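Extracellular subtilisin-like serine proteinase (PDB 1S2N) probably cleaves internal peptide bonds as a calcium-binding serine endopeptidase of the subtilase (peptidase S8) family, this chain being the protease domain of a longer precursor. Local coordinates at residues A33-T38 with H73-I78; N68-H73 with K214-T219; Y83-N88 with A227-L232; V124-L129 with M221-V226. All blocks are in the same frame, centred on the assembly; numbering follows the deposited sequence. Where two conformers were deposited one is given.

Contact 1: residues A33-T38 with H73-I78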
loop_
_atom_site.group_PDB
_atom_site.type_symbol
_atom_site.label_atom_id
_atom_site.label_comp_id
_atom_site.label_asym_id
_atom_site.label_seq_id
_atom_site.Cartn_x
_atom_site.Cartn_y
_atom_site.Cartn_z
ATOM N N ALA A 33 0.307 -10.457 0.570
ATOM C CA ALA A 33 0.836 -9.125 0.834
ATOM C C ALA A 33 1.692 -9.157 2.094
ATOM O O ALA A 33 1.199 -9.497 3.165
ATOM C CB ALA A 33 -0.298 -8.116 0.987
ATOM N N TYR A 34 2.973 -8.823 1.949
ATOM C CA TYR A 34 3.874 -8.666 3.087
ATOM C C TYR A 34 3.829 -7.229 3.575
ATOM O O TYR A 34 4.242 -6.312 2.870
ATOM C CB TYR A 34 5.300 -9.075 2.703
ATOM C CG TYR A 34 5.382 -10.537 2.330
ATOM C CD1 TYR A 34 5.663 -11.505 3.288
ATOM C CD2 TYR A 34 5.130 -10.957 1.027
ATOM C CE1 TYR A 34 5.722 -12.860 2.953
ATOM C CE2 TYR A 34 5.174 -12.303 0.681
ATOM C CZ TYR A 34 5.469 -13.250 1.650
ATOM O OH TYR A 34 5.523 -14.584 1.310
ATOM N N VAL A 35 3.312 -7.044 4.786
ATOM C CA VAL A 35 3.154 -5.723 5.385
ATOM C C VAL A 35 4.329 -5.401 6.308
ATOM O O VAL A 35 4.410 -5.906 7.423
ATOM C CB VAL A 35 1.836 -5.645 6.162
ATOM C CG1 VAL A 35 1.594 -4.225 6.671
ATOM C CG2 VAL A 35 0.689 -6.119 5.282
ATOM N N ILE A 36 5.236 -4.558 5.825
ATOM C CA ILE A 36 6.439 -4.170 6.557
ATOM C C ILE A 36 6.149 -2.891 7.341
ATOM O O ILE A 36 6.216 -1.795 6.791
ATOM C CB ILE A 36 7.610 -3.965 5.568
ATOM C CG1 ILE A 36 7.809 -5.211 4.701
ATOM C CG2 ILE A 36 8.902 -3.634 6.312
ATOM C CD1 ILE A 36 8.538 -4.947 3.410
ATOM N N ASP A 37 5.817 -3.050 8.623
ATOM C CA ASP A 37 5.256 -1.970 9.442
ATOM C C ASP A 37 5.413 -2.268 10.955
ATOM O O ASP A 37 6.376 -2.918 11.370
ATOM C CB ASP A 37 3.777 -1.780 9.054
ATOM C CG ASP A 37 3.356 -0.330 9.042
ATOM O OD1 ASP A 37 3.307 0.281 10.123
ATOM O OD2 ASP A 37 3.055 0.285 7.996
ATOM N N THR A 38 4.466 -1.817 11.776
ATOM C CA THR A 38 4.521 -2.045 13.223
ATOM C C THR A 38 4.022 -3.442 13.622
ATOM O O THR A 38 3.840 -3.723 14.815
ATOM C CB THR A 38 3.684 -0.978 13.981
ATOM O OG1 THR A 38 2.298 -1.093 13.621
ATOM C CG2 THR A 38 4.062 0.443 13.573
ATOM N N HIS A 73 -3.751 -1.281 10.447
ATOM C CA HIS A 73 -4.557 -0.376 9.640
ATOM C C HIS A 73 -4.229 -0.546 8.156
ATOM O O HIS A 73 -5.146 -0.730 7.350
ATOM C CB HIS A 73 -4.318 1.069 10.092
ATOM C CG HIS A 73 -5.439 2.012 9.782
ATOM N ND1 HIS A 73 -5.469 2.783 8.638
ATOM C CD2 HIS A 73 -6.545 2.347 10.490
ATOM C CE1 HIS A 73 -6.555 3.534 8.646
ATOM N NE2 HIS A 73 -7.227 3.286 9.756
ATOM N N VAL A 74 -2.936 -0.522 7.806
ATOM C CA VAL A 74 -2.536 -0.643 6.406
ATOM C C VAL A 74 -2.820 -2.057 5.903
ATOM O O VAL A 74 -3.166 -2.238 4.741
ATOM C CB VAL A 74 -1.044 -0.190 6.080
ATOM C CG1 VAL A 74 -0.490 0.796 7.098
ATOM C CG2 VAL A 74 -0.104 -1.366 5.898
ATOM N N ALA A 75 -2.701 -3.048 6.778
ATOM C CA ALA A 75 -3.026 -4.430 6.415
ATOM C C ALA A 75 -4.525 -4.601 6.185
ATOM O O ALA A 75 -4.937 -5.432 5.385
ATOM C CB ALA A 75 -2.546 -5.395 7.483
ATOM N N GLY A 76 -5.329 -3.814 6.891
ATOM C CA GLY A 76 -6.770 -3.839 6.747
ATOM C C GLY A 76 -7.224 -3.193 5.448
ATOM O O GLY A 76 -8.244 -3.585 4.874
ATOM N N THR A 77 -6.466 -2.202 4.984
ATOM C CA THR A 77 -6.779 -1.496 3.743
ATOM C C THR A 77 -6.420 -2.367 2.541
ATOM O O THR A 77 -7.071 -2.289 1.510
ATOM C CB THR A 77 -6.018 -0.149 3.683
ATOM O OG1 THR A 77 -6.556 0.767 4.643
ATOM C CG2 THR A 77 -6.233 0.557 2.345
ATOM N N ILE A 78 -5.393 -3.205 2.683
ATOM C CA ILE A 78 -5.018 -4.153 1.637
ATOM C C ILE A 78 -6.030 -5.296 1.523
ATOM O O ILE A 78 -6.445 -5.639 0.423
ATOM C CB ILE A 78 -3.613 -4.760 1.888
ATOM C CG1 ILE A 78 -2.528 -3.695 1.806
ATOM C CG2 ILE A 78 -3.329 -5.869 0.871
ATOM C CD1 ILE A 78 -1.169 -4.152 2.317
#
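Asp37, whose carboxylate borders Val74 across this contact, takes the backbone N-H of its own neighbour on one oxygen: Thr38 N to Asp37 OD1 is 2.9 Å. The bond is somewhat bent, 140° at the hydrogen, and uses the anti lone pair of OD1, directed away from OD2. The other oxygen, OD2, meets carbon here, coming to 3.7 Å from Val74 CG1, with the two side chains arriving from opposite directions. Asp37 is predicted to be the aspartate of the charge relay system, so this end of the contact lies at the active site, and the bond to Thr38 N helps to fix how its carboxylate is turned.

Behind the aspartate the two segments meet through hydrocarbon alone. Val35 meets the helix with both branches: with CG1 anti to the backbone N (chi1 -174°), that methyl runs alongside Val74 and presses to 3.4 Å from Val74 CG2, a tight fit, while Val35 CG2 reaches the methyl of Ala75 and lies 4.0 Å from Ile78 CD1. Farther back, Ala33 CB closes on Ile78 CG2 at 3.8 Å. Alternate strand residues 33, 35 and 37 thus face the helix.

Strand 33-37 and helix 73-78 run nearly antiparallel, their axes 9.2 Å apart, as expected where a helix packs on a parallel sheet in the subtilisin alpha/beta fold. Strands 90-95 and 123-127 flank strand 32-37 through backbone hydrogen bonds, and Pro224 of helix 219-236 leans on Val74 and Ile78.

Contact 2: residues N68-H73 with K214-T219. With PMS (phenylmethanesulfonic acid), chain F.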
loop_
_atom_site.group_PDB
_atom_site.type_symbol
_atom_site.label_atom_id
_atom_site.label_comp_id
_atom_site.label_asym_id
_atom_site.label_seq_id
_atom_site.Cartn_x
_atom_site.Cartn_y
_atom_site.Cartn_z
ATOM N N ASN A 68 0.983 -0.937 18.016
ATOM C CA ASN A 68 0.893 0.490 17.675
ATOM C C ASN A 68 -0.441 0.836 17.017
ATOM O O ASN A 68 -1.085 1.820 17.388
ATOM C CB ASN A 68 2.040 0.865 16.726
ATOM C CG ASN A 68 1.969 2.313 16.243
ATOM O OD1 ASN A 68 1.498 2.583 15.147
ATOM N ND2 ASN A 68 2.455 3.241 17.057
ATOM N N GLY A 69 -0.829 0.031 16.026
ATOM C CA GLY A 69 -2.059 0.219 15.275
ATOM C C GLY A 69 -1.837 0.396 13.779
ATOM O O GLY A 69 -2.647 -0.051 12.979
ATOM N N HIS A 70 -0.735 1.043 13.407
ATOM C CA HIS A 70 -0.511 1.503 12.035
ATOM C C HIS A 70 -0.462 0.344 11.051
ATOM O O HIS A 70 -1.141 0.374 10.040
ATOM C CB HIS A 70 0.749 2.371 11.926
ATOM C CG HIS A 70 0.506 3.820 12.220
ATOM N ND1 HIS A 70 -0.086 4.672 11.314
ATOM C CD2 HIS A 70 0.767 4.566 13.319
ATOM C CE1 HIS A 70 -0.181 5.879 11.843
ATOM N NE2 HIS A 70 0.328 5.840 13.059
ATOM N N GLY A 71 0.320 -0.684 11.373
ATOM C CA GLY A 71 0.478 -1.843 10.512
ATOM C C GLY A 71 -0.762 -2.703 10.365
ATOM O O GLY A 71 -0.932 -3.370 9.347
ATOM N N THR A 72 -1.616 -2.707 11.382
ATOM C CA THR A 72 -2.909 -3.377 11.302
ATOM C C THR A 72 -3.831 -2.605 10.364
ATOM O O THR A 72 -4.589 -3.195 9.593
ATOM C CB THR A 72 -3.540 -3.458 12.690
ATOM O OG1 THR A 72 -2.738 -4.292 13.537
ATOM C CG2 THR A 72 -4.900 -4.151 12.644
ATOM N N HIS A 73 -3.751 -1.281 10.447
ATOM C CA HIS A 73 -4.557 -0.376 9.640
ATOM C C HIS A 73 -4.229 -0.546 8.156
ATOM O O HIS A 73 -5.146 -0.730 7.350
ATOM C CB HIS A 73 -4.318 1.069 10.092
ATOM C CG HIS A 73 -5.439 2.012 9.782
ATOM N ND1 HIS A 73 -5.469 2.783 8.638
ATOM C CD2 HIS A 73 -6.545 2.347 10.490
ATOM C CE1 HIS A 73 -6.555 3.534 8.646
ATOM N NE2 HIS A 73 -7.227 3.286 9.756
ATOM N N LYS A 214 -10.317 2.465 13.426
ATOM C CA LYS A 214 -9.794 3.817 13.523
ATOM C C LYS A 214 -9.733 4.442 12.136
ATOM O O LYS A 214 -9.523 3.738 11.145
ATOM C CB LYS A 214 -8.396 3.782 14.136
ATOM C CG LYS A 214 -7.866 5.144 14.566
ATOM C CD LYS A 214 -7.229 5.088 15.951
ATOM C CE LYS A 214 -6.710 6.460 16.373
ATOM N NZ LYS A 214 -5.618 6.938 15.470
ATOM N N THR A 215 -9.921 5.757 12.052
ATOM C CA THR A 215 -9.780 6.449 10.774
ATOM C C THR A 215 -8.652 7.495 10.859
ATOM O O THR A 215 -8.719 8.430 11.644
ATOM C CB THR A 215 -11.150 7.028 10.267
ATOM O OG1 THR A 215 -10.945 8.214 9.474
ATOM C CG2 THR A 215 -12.032 7.477 11.397
ATOM N N ILE A 216 -7.602 7.292 10.064
ATOM C CA ILE A 216 -6.427 8.172 10.055
ATOM C C ILE A 216 -6.032 8.562 8.640
ATOM O O ILE A 216 -6.534 7.991 7.672
ATOM C CB ILE A 216 -5.224 7.507 10.769
ATOM C CG1 ILE A 216 -5.075 6.048 10.354
ATOM C CG2 ILE A 216 -5.387 7.601 12.284
ATOM C CD1 ILE A 216 -3.866 5.376 10.954
ATOM N N SER A 217 -5.125 9.534 8.538
ATOM C CA SER A 217 -4.664 10.071 7.263
ATOM C C SER A 217 -3.144 10.000 7.139
ATOM O O SER A 217 -2.412 10.120 8.132
ATOM C CB SER A 217 -5.096 11.527 7.107
ATOM O OG SER A 217 -6.445 11.712 7.489
ATOM N N GLY A 218 -2.683 9.853 5.899
ATOM C CA GLY A 218 -1.270 9.689 5.595
ATOM C C GLY A 218 -1.075 8.987 4.267
ATOM O O GLY A 218 -1.991 8.319 3.771
ATOM N N THR A 219 0.111 9.141 3.689
ATOM C CA THR A 219 0.508 8.374 2.508
ATOM C C THR A 219 0.614 6.892 2.853
ATOM O O THR A 219 0.648 6.042 1.967
ATOM C CB THR A 219 1.857 8.881 1.933
ATOM O OG1 THR A 219 2.812 9.085 2.985
ATOM C CG2 THR A 219 1.709 10.261 1.299
HETATM C C PMS F . 4.164 7.695 8.535
HETATM S S PMS F . 2.567 7.035 7.912
HETATM C C1 PMS F . 5.155 7.981 7.419
HETATM C C2 PMS F . 6.108 8.980 7.632
HETATM C C3 PMS F . 7.047 9.287 6.648
HETATM C C4 PMS F . 7.042 8.590 5.445
HETATM C C5 PMS F . 6.098 7.591 5.227
HETATM C C6 PMS F . 5.157 7.284 6.206
HETATM O O2S PMS F . 2.254 8.019 6.431
HETATM O O1S PMS F . 1.244 7.304 8.832
#
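Where helix 70-79 begins, its first turn comes up against strand 213-216, the CA atoms of His73 and Lys214 standing 7.8 Å apart. The strand belongs to a small antiparallel pair with 204-207 and leads towards Ser220, the predicted nucleophile of this subtilisin fold; His70, at the helix start, is the predicted histidine of the charge relay system.

The polar link is made by His73. Its NE2 donates to Lys214 O, 2.7 Å away with 148° at the hydrogen, the oxygen lying at the ring edge in the imidazole plane. Seen from the acceptor, the N-H arrives well above the carbonyl plane, 49° out of it. The ring is thereby pinned edge-on to the strand backbone, while Trp208 and Met221 also touch it.

Ahead of the helix, Asn68 OD1 accepts from His70 N at 3.2 Å, an Asx turn, and Gly69 holds the N-cap position. The sulfonate of the bound phenylmethanesulfonic acid has hydrogen bonds to Asn157 ND2 and Ser220 N.

Ile216 packs its side chain on His73; its terminal CD1 approaches His70 only in the conformer given, where the ring position is uncertain. Because its CG1 is wedged between the backbone N and the carbonyl carbon, that methylene stands over one face of the His73 ring in a CH-pi contact, 3.6 Å from Ile216 CG1 to the ring centroid.

Contact 3: residues Y83-N88 with A227-L232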
loop_
_atom_site.group_PDB
_atom_site.type_symbol
_atom_site.label_atom_id
_atom_site.label_comp_id
_atom_site.label_asym_id
_atom_site.label_seq_id
_atom_site.Cartn_x
_atom_site.Cartn_y
_atom_site.Cartn_z
ATOM N N TYR A 83 -13.376 -3.175 4.820
ATOM C CA TYR A 83 -12.663 -1.941 4.467
ATOM C C TYR A 83 -11.395 -2.155 3.653
ATOM O O TYR A 83 -10.542 -1.277 3.607
ATOM C CB TYR A 83 -12.325 -1.167 5.740
ATOM C CG TYR A 83 -13.527 -0.992 6.635
ATOM C CD1 TYR A 83 -13.545 -1.513 7.926
ATOM C CD2 TYR A 83 -14.668 -0.352 6.170
ATOM C CE1 TYR A 83 -14.657 -1.375 8.728
ATOM C CE2 TYR A 83 -15.773 -0.206 6.969
ATOM C CZ TYR A 83 -15.763 -0.716 8.248
ATOM O OH TYR A 83 -16.866 -0.575 9.057
ATOM N N GLY A 84 -11.301 -3.297 2.976
ATOM C CA GLY A 84 -10.124 -3.652 2.197
ATOM C C GLY A 84 -10.391 -3.794 0.708
ATOM O O GLY A 84 -11.533 -3.968 0.270
ATOM N N VAL A 85 -9.308 -3.735 -0.057
ATOM C CA VAL A 85 -9.350 -3.714 -1.517
ATOM C C VAL A 85 -9.461 -5.138 -2.038
ATOM O O VAL A 85 -10.326 -5.456 -2.848
ATOM C CB VAL A 85 -8.073 -3.034 -2.082
ATOM C CG1 VAL A 85 -7.995 -3.146 -3.588
ATOM C CG2 VAL A 85 -8.019 -1.572 -1.670
ATOM N N ALA A 86 -8.581 -5.991 -1.536
ATOM C CA ALA A 86 -8.493 -7.373 -1.961
ATOM C C ALA A 86 -8.951 -8.281 -0.810
ATOM O O ALA A 86 -8.166 -8.665 0.041
ATOM C CB ALA A 86 -7.075 -7.675 -2.391
ATOM N N LYS A 87 -10.236 -8.641 -0.830
ATOM C CA LYS A 87 -10.924 -9.217 0.337
ATOM C C LYS A 87 -10.666 -10.705 0.627
ATOM O O LYS A 87 -11.223 -11.249 1.579
ATOM C CB LYS A 87 -12.436 -8.956 0.215
ATOM C CG LYS A 87 -12.788 -7.479 0.323
ATOM C CD LYS A 87 -14.208 -7.167 -0.136
ATOM C CE LYS A 87 -14.515 -5.664 -0.062
ATOM N NZ LYS A 87 -13.845 -4.970 1.076
ATOM N N ASN A 88 -9.831 -11.361 -0.184
ATOM C CA ASN A 88 -9.341 -12.715 0.121
ATOM C C ASN A 88 -7.830 -12.898 -0.055
ATOM O O ASN A 88 -7.342 -14.015 -0.218
ATOM C CB ASN A 88 -10.102 -13.750 -0.694
ATOM C CG ASN A 88 -11.289 -14.275 0.038
ATOM O OD1 ASN A 88 -12.417 -13.815 -0.180
ATOM N ND2 ASN A 88 -11.054 -15.228 0.941
ATOM N N ALA A 227 -1.218 -1.380 -3.077
ATOM C CA ALA A 227 -0.763 -2.747 -2.806
ATOM C C ALA A 227 -1.928 -3.718 -2.964
ATOM O O ALA A 227 -1.763 -4.817 -3.466
ATOM C CB ALA A 227 -0.179 -2.855 -1.404
ATOM N N GLY A 228 -3.109 -3.284 -2.546
ATOM C CA GLY A 228 -4.314 -4.072 -2.664
ATOM C C GLY A 228 -4.674 -4.334 -4.107
ATOM O O GLY A 228 -5.039 -5.458 -4.441
ATOM N N VAL A 229 -4.552 -3.327 -4.971
ATOM C CA VAL A 229 -4.867 -3.545 -6.384
ATOM C C VAL A 229 -3.726 -4.275 -7.087
ATOM O O VAL A 229 -3.956 -4.943 -8.083
ATOM C CB VAL A 229 -5.351 -2.274 -7.175
ATOM C CG1 VAL A 229 -5.792 -1.162 -6.250
ATOM C CG2 VAL A 229 -4.314 -1.768 -8.178
ATOM N N ALA A 230 -2.508 -4.172 -6.558
ATOM C CA ALA A 230 -1.424 -5.030 -7.019
ATOM C C ALA A 230 -1.834 -6.494 -6.839
ATOM O O ALA A 230 -1.617 -7.308 -7.723
ATOM C CB ALA A 230 -0.124 -4.732 -6.276
ATOM N N ALA A 231 -2.461 -6.815 -5.710
ATOM C CA ALA A 231 -2.924 -8.185 -5.438
ATOM C C ALA A 231 -4.094 -8.592 -6.328
ATOM O O ALA A 231 -4.237 -9.763 -6.668
ATOM C CB ALA A 231 -3.303 -8.343 -3.963
ATOM N N LEU A 232 -4.938 -7.624 -6.686
ATOM C CA LEU A 232 -6.006 -7.836 -7.665
ATOM C C LEU A 232 -5.394 -8.162 -9.017
ATOM O O LEU A 232 -5.840 -9.071 -9.714
ATOM C CB LEU A 232 -6.871 -6.580 -7.805
ATOM C CG LEU A 232 -8.108 -6.390 -6.926
ATOM C CD1 LEU A 232 -8.041 -7.161 -5.615
ATOM C CD2 LEU A 232 -8.329 -4.912 -6.653
#
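An irregular loop, 83-88, passes so close to helix segment 227-232 that the CA atoms of Val85 and Gly228 are 5.2 Å apart. Gly228 has no side chain, and Val85 settles into that place, its CB 3.9 Å from Gly228 CA. With CG1 anti to the backbone N (chi1 173°), Val85 sends this methyl along the helix surface, where it covers Gly228 C and meets Leu232 CD2 at 3.6 Å, one turn on; the valine and leucine side chains lie roughly at right angles. In the alpha/beta fold of subtilisins the loop joins helix 70-79 to strand 90-95, and so the contact ties that connection to the long helix 219-236. The next loop residue, Ala86, sets its methyl against the other branch of the leucine: Ala86 CB to Leu232 CD1 is 3.4 Å, a tight approach. Leucine's two methyls are thus shared out, CD2 to Val85 and CD1 to Ala86. Ala231 adds its own methyl beside that of Ala86. No hydrogen bond spans the segments, but the loop has its own: Lys87 NZ gives to Gly84 O at 2.6 Å and also to Ser81 O. Tyr22 OH, from outside the loop, donates to Val85 O.

Contact 4: residues V124-L129 with M221-V226. With PMS (phenylmethanesulfonic acid), chain F.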
loop_
_atom_site.group_PDB
_atom_site.type_symbol
_atom_site.label_atom_id
_atom_site.label_comp_id
_atom_site.label_asym_id
_atom_site.label_seq_id
_atom_site.Cartn_x
_atom_site.Cartn_y
_atom_site.Cartn_z
ATOM N N VAL A 124 3.500 -9.327 -2.977
ATOM C CA VAL A 124 3.638 -7.877 -3.017
ATOM C C VAL A 124 3.979 -7.362 -1.615
ATOM O O VAL A 124 3.332 -7.733 -0.639
ATOM C CB VAL A 124 2.348 -7.200 -3.555
ATOM C CG1 VAL A 124 1.139 -7.474 -2.646
ATOM C CG2 VAL A 124 2.567 -5.689 -3.748
ATOM N N ALA A 125 5.018 -6.543 -1.520
ATOM C CA ALA A 125 5.397 -5.892 -0.267
ATOM C C ALA A 125 4.820 -4.473 -0.183
ATOM O O ALA A 125 4.621 -3.808 -1.206
ATOM C CB ALA A 125 6.915 -5.845 -0.142
ATOM N N ASN A 126 4.573 -4.025 1.047
ATOM C CA ASN A 126 3.995 -2.710 1.340
ATOM C C ASN A 126 4.814 -2.062 2.449
ATOM O O ASN A 126 4.914 -2.604 3.545
ATOM C CB ASN A 126 2.527 -2.856 1.774
ATOM C CG ASN A 126 1.837 -1.514 2.028
ATOM O OD1 ASN A 126 2.061 -0.865 3.045
ATOM N ND2 ASN A 126 0.977 -1.113 1.111
ATOM N N MET A 127 5.406 -0.912 2.158
ATOM C CA MET A 127 6.246 -0.202 3.116
ATOM C C MET A 127 5.662 1.179 3.376
ATOM O O MET A 127 6.104 2.164 2.781
ATOM C CB MET A 127 7.660 -0.056 2.567
ATOM C CG MET A 127 8.424 -1.354 2.465
ATOM S SD MET A 127 10.160 -1.066 2.105
ATOM C CE MET A 127 10.792 -0.645 3.701
ATOM N N SER A 128 4.672 1.241 4.265
ATOM C CA SER A 128 4.073 2.508 4.691
ATOM C C SER A 128 4.943 3.188 5.760
ATOM O O SER A 128 4.507 3.424 6.891
ATOM C CB SER A 128 2.649 2.281 5.211
ATOM O OG SER A 128 1.735 2.134 4.148
ATOM N N LEU A 129 6.178 3.507 5.385
ATOM C CA LEU A 129 7.123 4.142 6.286
ATOM C C LEU A 129 8.169 4.906 5.503
ATOM O O LEU A 129 8.415 4.648 4.320
ATOM C CB LEU A 129 7.802 3.102 7.182
ATOM C CG LEU A 129 8.634 2.002 6.503
ATOM C CD1 LEU A 129 10.089 2.416 6.349
ATOM C CD2 LEU A 129 8.543 0.694 7.286
ATOM N N MET A 221 -1.743 5.342 4.412
ATOM C CA MET A 221 -3.078 4.816 4.132
ATOM C C MET A 221 -3.313 4.718 2.621
ATOM O O MET A 221 -4.111 3.904 2.161
ATOM C CB MET A 221 -4.149 5.707 4.762
ATOM C CG MET A 221 -4.253 5.613 6.277
ATOM S SD MET A 221 -2.809 6.212 7.156
ATOM C CE MET A 221 -2.073 4.685 7.657
ATOM N N ALA A 222 -2.618 5.560 1.862
ATOM C CA ALA A 222 -2.692 5.545 0.405
ATOM C C ALA A 222 -2.011 4.322 -0.201
ATOM O O ALA A 222 -2.522 3.718 -1.138
ATOM C CB ALA A 222 -2.071 6.827 -0.168
ATOM N N THR A 223 -0.859 3.973 0.352
ATOM C CA THR A 223 -0.003 2.922 -0.173
ATOM C C THR A 223 -0.665 1.542 -0.211
ATOM O O THR A 223 -0.568 0.864 -1.231
ATOM C CB THR A 223 1.312 2.882 0.633
ATOM O OG1 THR A 223 1.956 4.159 0.548
ATOM C CG2 THR A 223 2.319 1.919 0.009
ATOM N N PRO A 224 -1.308 1.112 0.880
ATOM C CA PRO A 224 -2.002 -0.182 0.905
ATOM C C PRO A 224 -3.167 -0.273 -0.059
ATOM O O PRO A 224 -3.524 -1.384 -0.428
ATOM C CB PRO A 224 -2.501 -0.293 2.352
ATOM C CG PRO A 224 -2.542 1.103 2.854
ATOM C CD PRO A 224 -1.399 1.784 2.190
ATOM N N HIS A 225 -3.759 0.859 -0.429
ATOM C CA HIS A 225 -4.780 0.879 -1.473
ATOM C C HIS A 225 -4.192 0.309 -2.766
ATOM O O HIS A 225 -4.791 -0.580 -3.390
ATOM C CB HIS A 225 -5.313 2.299 -1.716
ATOM C CG HIS A 225 -6.446 2.695 -0.817
ATOM N ND1 HIS A 225 -6.251 3.302 0.407
ATOM C CD2 HIS A 225 -7.786 2.608 -0.984
ATOM C CE1 HIS A 225 -7.424 3.553 0.963
ATOM N NE2 HIS A 225 -8.372 3.143 0.137
ATOM N N VAL A 226 -3.010 0.799 -3.151
ATOM C CA VAL A 226 -2.374 0.354 -4.398
ATOM C C VAL A 226 -1.713 -1.034 -4.265
ATOM O O VAL A 226 -1.673 -1.784 -5.237
ATOM C CB VAL A 226 -1.425 1.444 -5.071
ATOM C CG1 VAL A 226 -1.475 2.792 -4.363
ATOM C CG2 VAL A 226 0.002 0.976 -5.202
HETATM C C PMS F . 4.164 7.695 8.535
HETATM S S PMS F . 2.567 7.035 7.912
HETATM C C1 PMS F . 5.155 7.981 7.419
HETATM C C2 PMS F . 6.108 8.980 7.632
HETATM C C3 PMS F . 7.047 9.287 6.648
HETATM C C4 PMS F . 7.042 8.590 5.445
HETATM C C5 PMS F . 6.098 7.591 5.227
HETATM C C6 PMS F . 5.157 7.284 6.206
HETATM O O2S PMS F . 2.254 8.019 6.431
HETATM O O1S PMS F . 1.244 7.304 8.832
#
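Close packing joins the two segments, centred on Asn126 and Ser128 of one and Thr223 and Pro224 of the other. With CG anti to the backbone N (chi1 -177°), the amide of Asn126 extends from its strand onto the helix, and its nitrogen does the touching. Asn126 ND2 lies 3.1 Å from Pro224 CA, which is snug, and 3.2 Å from Pro224 N, which has no hydrogen to give. The methyl of Thr223 slants past the same amide, CG2 coming to 3.5 Å from Asn126 ND2. Two residues on, Ser128 OG nestles against Thr223 CB at 3.6 Å and against the ring carbon Pro224 CD at 3.7 Å.

The clear hydrogen bonds of these side chains go to other backbone atoms. Ser128 OG donates to the carbonyl of Ser220, the predicted nucleophile, and Thr223 OG1 to Thr219 O one turn back in its own helix. Within the helix, His225 ND1 donates to Met221 O at 2.8 Å, the oxygen near the ring plane. The helix is kinked at Pro224, whose nitrogen makes no bond to the turn before.

Ser128 is the centre of an inverse gamma turn that ends the strand. Just beyond it the phenyl group of the bound phenylmethanesulfonic acid lies along the backbone, Leu129 C being 3.4 Å from ligand C5, consistent with the S1 wall of subtilisins. Strand 123-127 sits between strands 32-37 and 150-154; helix 219-236 packs against it, with Val74 of helix 70-79 also against Asn126 and Met152 of strand 150-154 against Thr223.

In the fold
Contact 1 and contact 4 lie on neighbouring strands of the parallel sheet, joined by Tyr34 N to Val124 O at 2.8 Å, with centres about 7 Å apart. Contacts 1 and 2 share His73 and helix 70-79, and Thr38 OG1 meets Gly71 N at 3.0 Å. Contacts 1 and 2 hold Asp37 and His70 of the predicted triad, and the helical segment of contact 4 begins just after Ser220: the side chain of Asp37 is about 4 Å from that of His70. Contacts 2 and 4 both touch the bound phenylmethanesulfonic acid. Contact 3 continues along helix 219-236, away from the site, its centre about 11 Å from that of contact 4, and Ile78 O to Ala86 N, 2.9 Å, connects it to contact 1.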